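Local coordinates for Thiol:disulfide interchange protein DsbL (Escherichia coli, PDB 3C7M) that oxidises the thiols of other proteins by transferring its disulfide bond, working with DsbI to form an essential disulfide in periplasmic arylsulfate sulfotransferase AssT, at residues K19-V24 with E45-I50; K37-P42 with P164-N169. All blocks are in the same frame, centred on the assembly; numbering follows the deposited sequence.

Overall arrangement
Interactions 1 and 2 lie 8 Å apart, centre to centre, in the thioredoxin-like part of the fold, and both tie helix 40-46 to the mixed sheet. Interaction 1 sets the exit of that helix beside strand 20-25; interaction 2 sets its start against strand 165-168, the antiparallel neighbour of 20-25. Along the chain their segments alternate: 19-24, 37-42, 45-50, 164-169. The last segment returns to this sheet after the run of helices between 65 and 161. I22 and V167 probably bond through their backbones, as do V24 and A165, while K23 packs on Y166. The two contacts thus meet on adjoining strands, with helices 30-38 and 40-46 packed against the sheet, the first starting at the redox-active CxxC.

Interaction 1 of 2, residues K19-V24 with E45-I50; sequences KTLIKV and EKVKDI
L21 and V47 meet methyl to methyl in the buried, apolar part of this contact, CD2 of L21 lying 4.3 Å from CG2 of V47. L21 puts its CG anti to the backbone N (chi1 174°), which carries the isobutyl group straight out from the strand toward the turn that follows helix 40-46. V47 sits where that helix loses its helical backbone angles and turns its own CB back to the strand. The other end faces solvent. There CB of K19 rests 3.7 Å from the carbonyl O of I50, and the rest of the lysine runs on in an exposed chain deposited in two conformers. The turn is braced from within: I50 N bonds to V47 O at 3.0 Å. On its exposed side K48 NZ forms a salt bridge with OE2 of E45, but this rests on one of two deposited conformers of the lysine and is doubtful. R190 of helix 182-193 holds the turn from outside, bonding to the carbonyl of K46 and pairing with D49. The segment then leads into strand 52-57, parallel to 20-25, completing a beta-alpha-beta crossover. No hydrogen bond joins the two segments: their direct contact is largely nonpolar and nondirectional, while backbone bonds from K19 and L21 to A52, just beyond the turn, probably fix how they lie against each other.

Interaction 2 of 2, residues K37-P42 with P164-N169; sequences KAVTGP and PAYVVN
The hydroxyl OG1 of T40 is gripped by several groups: it shares a hydrogen bond of 2.7 Å with OH of Y166, it also bonds D36 OD1, and the carbonyl of Y35 adds a weak bond. T40 OG1 lies in the plane of the tyrosine ring, off its edge, and is 3.7 Å from CZ of Y166. The C-O...O angle at the phenol oxygen is near 130°, so the bond leaves it obliquely, on the CE2 side. Y166 reaches this point with CG beside its backbone N (chi1 -63°) and the ring plane perpendicular to the plane of CA, CB and CG (chi2 90°), its long axis spanning the gap between strand and helix. On T40, the methyl CG2 stands anti to the backbone N, leaving OG1 to face the phenol. V39 adds a lighter touch, its CG2 4.0 Å from OH of Y166; this valine has two deposited conformers. Two bonds on one buried hydroxyl should restrict rotation of the threonine and hold the phenol end of the ring in place. Helix 30-38, which starts at the redox-active CxxC motif, breaks at V39, the N-cap of helix 40-46, whose first residue is T40. Strand 165-168 follows the cis-proline P164, which packs on C32 as in other thioredoxin folds, while K23 of strand 20-25 and M185 of helix 182-193 also touch Y166.

Interaction 1 of 2, residues K19-V24 with E45-I50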
ATOM      1  N   LYS A  19      -6.063  -0.494  15.462  0.50 14.12           N
ATOM      2  CA  LYS A  19      -4.648  -0.865  15.599  0.50 13.58           C
ATOM      3  C   LYS A  19      -3.989  -1.145  14.246  0.50 12.99           C
ATOM      4  O   LYS A  19      -3.370  -2.194  14.043  0.50 12.74           O
ATOM      5  CB  LYS A  19      -4.480  -2.045  16.566  0.50 13.93           C
ATOM      6  CG  LYS A  19      -5.212  -1.846  17.885  0.50 14.89           C
ATOM      7  CD  LYS A  19      -4.916  -2.958  18.872  0.50 16.18           C
ATOM      8  CE  LYS A  19      -5.707  -2.764  20.156  0.50 16.97           C
ATOM      9  NZ  LYS A  19      -5.391  -1.468  20.819  0.50 17.88           N
ATOM     10  N   THR A  20      -4.149  -0.198  13.323  1.00 12.54           N
ATOM     11  CA  THR A  20      -3.535  -0.293  11.992  1.00 11.58           C
ATOM     12  C   THR A  20      -2.784   0.971  11.606  1.00 10.61           C
ATOM     13  O   THR A  20      -3.118   2.088  12.029  1.00 10.51           O
ATOM     14  CB  THR A  20      -4.554  -0.561  10.854  1.00 11.57           C
ATOM     15  OG1 THR A  20      -5.482   0.525  10.766  1.00 12.10           O
ATOM     16  CG2 THR A  20      -5.305  -1.872  11.050  1.00 12.89           C
ATOM     17  N   LEU A  21      -1.763   0.769  10.785  1.00  9.79           N
ATOM     18  CA  LEU A  21      -1.164   1.842  10.030  1.00  9.68           C
ATOM     19  C   LEU A  21      -1.462   1.506   8.585  1.00  8.77           C
ATOM     20  O   LEU A  21      -0.843   0.615   8.005  1.00  8.83           O
ATOM     21  CB  LEU A  21       0.344   1.916  10.273  1.00  9.58           C
ATOM     22  CG  LEU A  21       1.098   2.930   9.416  1.00  9.36           C
ATOM     23  CD1 LEU A  21       0.661   4.357   9.761  1.00 10.02           C
ATOM     24  CD2 LEU A  21       2.604   2.767   9.595  1.00 10.96           C
ATOM     25  N   ILE A  22      -2.447   2.200   8.026  1.00  8.68           N
ATOM     26  CA  ILE A  22      -2.828   1.990   6.637  1.00  8.93           C
ATOM     27  C   ILE A  22      -2.002   2.931   5.780  1.00  8.92           C
ATOM     28  O   ILE A  22      -1.812   4.099   6.128  1.00  9.59           O
ATOM     29  CB  ILE A  22      -4.350   2.221   6.431  1.00  8.50           C
ATOM     30  CG1 ILE A  22      -5.134   1.046   7.028  1.00  8.34           C
ATOM     31  CG2 ILE A  22      -4.688   2.425   4.943  1.00  9.48           C
ATOM     32  CD1 ILE A  22      -6.646   1.245   7.083  1.00  8.65           C
ATOM     33  N   LYS A  23      -1.462   2.408   4.681  1.00  8.78           N
ATOM     34  CA  LYS A  23      -0.797   3.261   3.710  1.00  8.99           C
ATOM     35  C   LYS A  23      -1.519   3.149   2.381  1.00  8.69           C
ATOM     36  O   LYS A  23      -1.436   2.116   1.705  1.00  8.92           O
ATOM     37  CB  LYS A  23       0.680   2.904   3.541  1.00  9.52           C
ATOM     38  CG  LYS A  23       1.393   3.843   2.569  1.00 11.70           C
ATOM     39  CD  LYS A  23       2.684   3.264   2.041  1.00 15.37           C
ATOM     40  CE  LYS A  23       2.384   2.021   1.217  1.00 16.91           C
ATOM     41  NZ  LYS A  23       3.378   1.839   0.135  1.00 19.03           N
ATOM     42  N   VAL A  24      -2.245   4.203   2.024  1.00  8.73           N
ATOM     43  CA  VAL A  24      -2.872   4.263   0.708  1.00  8.70           C
ATOM     44  C   VAL A  24      -1.791   4.633  -0.299  1.00  8.84           C
ATOM     45  O   VAL A  24      -1.070   5.615  -0.119  1.00  8.88           O
ATOM     46  CB  VAL A  24      -4.046   5.263   0.653  1.00  8.55           C
ATOM     47  CG1 VAL A  24      -4.725   5.194  -0.718  1.00  9.97           C
ATOM     48  CG2 VAL A  24      -5.052   4.951   1.766  1.00  9.12           C
ATOM     49  N   GLU A  45       8.286  -0.947  10.981  1.00 13.56           N
ATOM     50  CA  GLU A  45       8.997  -1.866  11.862  1.00 14.28           C
ATOM     51  C   GLU A  45       9.037  -1.308  13.286  1.00 14.20           C
ATOM     52  O   GLU A  45       8.861  -2.046  14.266  1.00 15.06           O
ATOM     53  CB  GLU A  45      10.418  -2.102  11.325  1.00 14.80           C
ATOM     54  CG  GLU A  45      11.367  -2.854  12.261  0.50 16.08           C
ATOM     55  CD  GLU A  45      11.003  -4.316  12.453  0.50 18.20           C
ATOM     56  OE1 GLU A  45      10.339  -4.903  11.569  0.50 18.99           O
ATOM     57  OE2 GLU A  45      11.395  -4.884  13.495  0.50 19.80           O
ATOM     58  N   LYS A  46       9.254  -0.001  13.392  1.00 13.62           N
ATOM     59  CA  LYS A  46       9.343   0.661  14.689  1.00 13.14           C
ATOM     60  C   LYS A  46       8.030   0.644  15.455  1.00 13.41           C
ATOM     61  O   LYS A  46       8.038   0.612  16.684  1.00 14.32           O
ATOM     62  CB  LYS A  46       9.849   2.095  14.543  1.00 12.63           C
ATOM     63  CG  LYS A  46      11.340   2.185  14.247  1.00 11.78           C
ATOM     64  CD  LYS A  46      11.780   3.607  13.934  1.00 11.16           C
ATOM     65  CE  LYS A  46      11.682   4.533  15.141  1.00 11.07           C
ATOM     66  NZ  LYS A  46      12.495   4.039  16.312  1.00 11.48           N
ATOM     67  N   VAL A  47       6.909   0.647  14.731  1.00 13.03           N
ATOM     68  CA  VAL A  47       5.590   0.717  15.376  1.00 12.80           C
ATOM     69  C   VAL A  47       4.780  -0.590  15.314  1.00 13.12           C
ATOM     70  O   VAL A  47       3.598  -0.600  15.663  1.00 12.67           O
ATOM     71  CB  VAL A  47       4.736   1.915  14.840  1.00 12.17           C
ATOM     72  CG1 VAL A  47       5.425   3.253  15.135  1.00 12.38           C
ATOM     73  CG2 VAL A  47       4.462   1.774  13.339  1.00 12.43           C
ATOM     74  N   LYS A  48       5.418  -1.685  14.899  0.75 13.49           N
ATOM     75  CA  LYS A  48       4.701  -2.952  14.709  0.75 14.46           C
ATOM     76  C   LYS A  48       4.100  -3.523  15.999  0.75 14.48           C
ATOM     77  O   LYS A  48       3.181  -4.346  15.943  0.75 14.98           O
ATOM     78  CB  LYS A  48       5.577  -3.989  13.997  0.75 14.85           C
ATOM     79  CG  LYS A  48       6.699  -4.566  14.838  0.75 16.46           C
ATOM     80  CD  LYS A  48       7.529  -5.547  14.036  0.75 19.29           C
ATOM     81  CE  LYS A  48       8.481  -6.300  14.943  0.75 20.69           C
ATOM     82  NZ  LYS A  48       9.504  -7.053  14.169  0.75 22.13           N
ATOM     83  N   ASP A  49       4.612  -3.081  17.148  1.00 14.52           N
ATOM     84  CA  ASP A  49       4.078  -3.515  18.447  1.00 14.96           C
ATOM     85  C   ASP A  49       2.725  -2.888  18.780  1.00 14.81           C
ATOM     86  O   ASP A  49       2.003  -3.406  19.639  1.00 15.60           O
ATOM     87  CB  ASP A  49       5.060  -3.189  19.575  1.00 15.37           C
ATOM     88  CG  ASP A  49       5.368  -1.705  19.658  1.00 16.76           C
ATOM     89  OD1 ASP A  49       5.964  -1.168  18.700  1.00 19.22           O
ATOM     90  OD2 ASP A  49       4.998  -1.066  20.667  1.00 19.26           O
ATOM     91  N   ILE A  50       2.392  -1.772  18.127  1.00 13.83           N
ATOM     92  CA  ILE A  50       1.140  -1.062  18.407  1.00 13.39           C
ATOM     93  C   ILE A  50       0.149  -1.047  17.239  1.00 12.92           C
ATOM     94  O   ILE A  50      -1.065  -1.009  17.464  1.00 13.43           O
ATOM     95  CB  ILE A  50       1.367   0.386  18.947  1.00 13.43           C
ATOM     96  CG1 ILE A  50       2.289   1.210  18.035  1.00 13.14           C
ATOM     97  CG2 ILE A  50       1.914   0.334  20.374  1.00 14.09           C
ATOM     98  CD1 ILE A  50       2.117   2.712  18.170  1.00 13.20           C
TER

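Interaction 2 of 2, residues K37-P42 with P164-N169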
ATOM      1  N   LYS A  37      10.972   3.672  -0.451  1.00 19.26           N
ATOM      2  CA  LYS A  37      12.411   3.436  -0.456  1.00 19.98           C
ATOM      3  C   LYS A  37      13.034   3.936   0.841  1.00 20.13           C
ATOM      4  O   LYS A  37      13.993   3.338   1.335  1.00 21.49           O
ATOM      5  CB  LYS A  37      13.081   4.113  -1.654  1.00 19.98           C
ATOM      6  CG  LYS A  37      12.868   3.374  -2.969  1.00 20.65           C
ATOM      7  CD  LYS A  37      13.718   3.953  -4.091  1.00 21.77           C
ATOM      8  CE  LYS A  37      13.065   5.166  -4.736  1.00 23.43           C
ATOM      9  NZ  LYS A  37      13.940   5.744  -5.796  1.00 24.21           N
ATOM     10  N   ALA A  38      12.475   5.014   1.389  1.00 19.68           N
ATOM     11  CA  ALA A  38      13.138   5.767   2.457  1.00 18.70           C
ATOM     12  C   ALA A  38      12.567   5.667   3.872  1.00 17.76           C
ATOM     13  O   ALA A  38      13.328   5.742   4.845  1.00 18.05           O
ATOM     14  CB  ALA A  38      13.267   7.233   2.059  1.00 19.32           C
ATOM     15  N   VAL A  39      11.244   5.542   3.998  0.60 16.94           N
ATOM     16  CA  VAL A  39      10.610   5.611   5.328  0.60 15.68           C
ATOM     17  C   VAL A  39       9.647   4.476   5.692  0.60 14.95           C
ATOM     18  O   VAL A  39       9.596   4.080   6.852  0.60 14.69           O
ATOM     19  CB  VAL A  39       9.939   7.006   5.624  0.60 15.97           C
ATOM     20  CG1 VAL A  39      10.845   8.148   5.178  0.60 16.25           C
ATOM     21  CG2 VAL A  39       8.567   7.138   4.966  0.60 15.75           C
ATOM     22  N   THR A  40       8.890   3.958   4.724  1.00 14.04           N
ATOM     23  CA  THR A  40       7.817   2.992   5.036  1.00 13.25           C
ATOM     24  C   THR A  40       8.266   1.796   5.879  1.00 12.78           C
ATOM     25  O   THR A  40       7.686   1.512   6.930  1.00 12.15           O
ATOM     26  CB  THR A  40       7.087   2.515   3.760  1.00 12.93           C
ATOM     27  OG1 THR A  40       6.610   3.660   3.048  1.00 12.81           O
ATOM     28  CG2 THR A  40       5.889   1.628   4.114  1.00 12.66           C
ATOM     29  N   GLY A  41       9.307   1.110   5.426  1.00 12.39           N
ATOM     30  CA  GLY A  41       9.789  -0.062   6.137  1.00 11.75           C
ATOM     31  C   GLY A  41      10.300   0.226   7.536  1.00 11.58           C
ATOM     32  O   GLY A  41       9.787  -0.344   8.503  1.00 11.48           O
ATOM     33  N   PRO A  42      11.330   1.089   7.651  1.00 11.78           N
ATOM     34  CA  PRO A  42      11.836   1.424   8.976  1.00 11.80           C
ATOM     35  C   PRO A  42      10.769   1.923   9.938  1.00 11.63           C
ATOM     36  O   PRO A  42      10.749   1.490  11.084  1.00 11.56           O
ATOM     37  CB  PRO A  42      12.880   2.506   8.695  1.00 11.62           C
ATOM     38  CG  PRO A  42      13.360   2.191   7.326  1.00 12.55           C
ATOM     39  CD  PRO A  42      12.130   1.720   6.590  1.00 11.56           C
ATOM     40  N   PRO A 164       1.367   9.173  -1.181  1.00 11.50           N
ATOM     41  CA  PRO A 164       0.895   8.219  -0.183  1.00 10.97           C
ATOM     42  C   PRO A 164       0.057   8.875   0.905  1.00 10.60           C
ATOM     43  O   PRO A 164       0.223  10.068   1.192  1.00 11.18           O
ATOM     44  CB  PRO A 164       2.187   7.670   0.422  1.00 10.70           C
ATOM     45  CG  PRO A 164       3.192   8.754   0.203  1.00 12.01           C
ATOM     46  CD  PRO A 164       2.824   9.379  -1.101  1.00 11.97           C
ATOM     47  N   ALA A 165      -0.832   8.086   1.497  1.00  9.78           N
ATOM     48  CA  ALA A 165      -1.658   8.550   2.603  1.00  9.68           C
ATOM     49  C   ALA A 165      -1.510   7.550   3.751  1.00  9.53           C
ATOM     50  O   ALA A 165      -2.043   6.430   3.703  1.00  9.56           O
ATOM     51  CB  ALA A 165      -3.109   8.693   2.157  1.00 10.13           C
ATOM     52  N   TYR A 166      -0.758   7.955   4.774  1.00  9.15           N
ATOM     53  CA  TYR A 166      -0.570   7.130   5.965  1.00  9.33           C
ATOM     54  C   TYR A 166      -1.627   7.483   6.995  1.00  9.51           C
ATOM     55  O   TYR A 166      -1.720   8.637   7.427  1.00  9.83           O
ATOM     56  CB  TYR A 166       0.815   7.335   6.566  1.00  9.93           C
ATOM     57  CG  TYR A 166       1.961   6.934   5.668  1.00  9.89           C
ATOM     58  CD1 TYR A 166       2.531   7.852   4.788  1.00 10.45           C
ATOM     59  CD2 TYR A 166       2.510   5.647   5.729  1.00 10.41           C
ATOM     60  CE1 TYR A 166       3.613   7.501   3.975  1.00 11.17           C
ATOM     61  CE2 TYR A 166       3.599   5.291   4.920  1.00 10.91           C
ATOM     62  CZ  TYR A 166       4.141   6.227   4.049  1.00 10.98           C
ATOM     63  OH  TYR A 166       5.205   5.907   3.227  1.00 12.77           O
ATOM     64  N   VAL A 167      -2.415   6.482   7.366  1.00  8.81           N
ATOM     65  CA  VAL A 167      -3.560   6.653   8.254  1.00  9.25           C
ATOM     66  C   VAL A 167      -3.408   5.776   9.498  1.00  9.56           C
ATOM     67  O   VAL A 167      -3.136   4.580   9.399  1.00  9.30           O
ATOM     68  CB  VAL A 167      -4.882   6.298   7.524  1.00  9.07           C
ATOM     69  CG1 VAL A 167      -6.079   6.466   8.462  1.00 10.12           C
ATOM     70  CG2 VAL A 167      -5.067   7.167   6.269  1.00  9.69           C
ATOM     71  N   VAL A 168      -3.585   6.378  10.669  1.00  9.65           N
ATOM     72  CA  VAL A 168      -3.501   5.647  11.926  1.00 10.43           C
ATOM     73  C   VAL A 168      -4.897   5.355  12.448  1.00 10.73           C
ATOM     74  O   VAL A 168      -5.714   6.275  12.604  1.00 10.57           O
ATOM     75  CB  VAL A 168      -2.704   6.446  12.990  1.00 10.28           C
ATOM     76  CG1 VAL A 168      -2.582   5.657  14.286  1.00 10.82           C
ATOM     77  CG2 VAL A 168      -1.321   6.801  12.463  1.00 10.84           C
ATOM     78  N   ASN A 169      -5.154   4.071  12.692  1.00 11.19           N
ATOM     79  CA  ASN A 169      -6.420   3.578  13.256  1.00 11.94           C
ATOM     80  C   ASN A 169      -7.663   3.986  12.476  1.00 12.40           C
ATOM     81  O   ASN A 169      -8.749   4.159  13.045  1.00 13.33           O
ATOM     82  CB  ASN A 169      -6.525   3.944  14.741  1.00 12.02           C
ATOM     83  CG  ASN A 169      -5.501   3.215  15.571  1.00 13.27           C
ATOM     84  OD1 ASN A 169      -4.929   2.218  15.128  1.00 12.70           O
ATOM     85  ND2 ASN A 169      -5.261   3.703  16.781  1.00 13.75           N
TER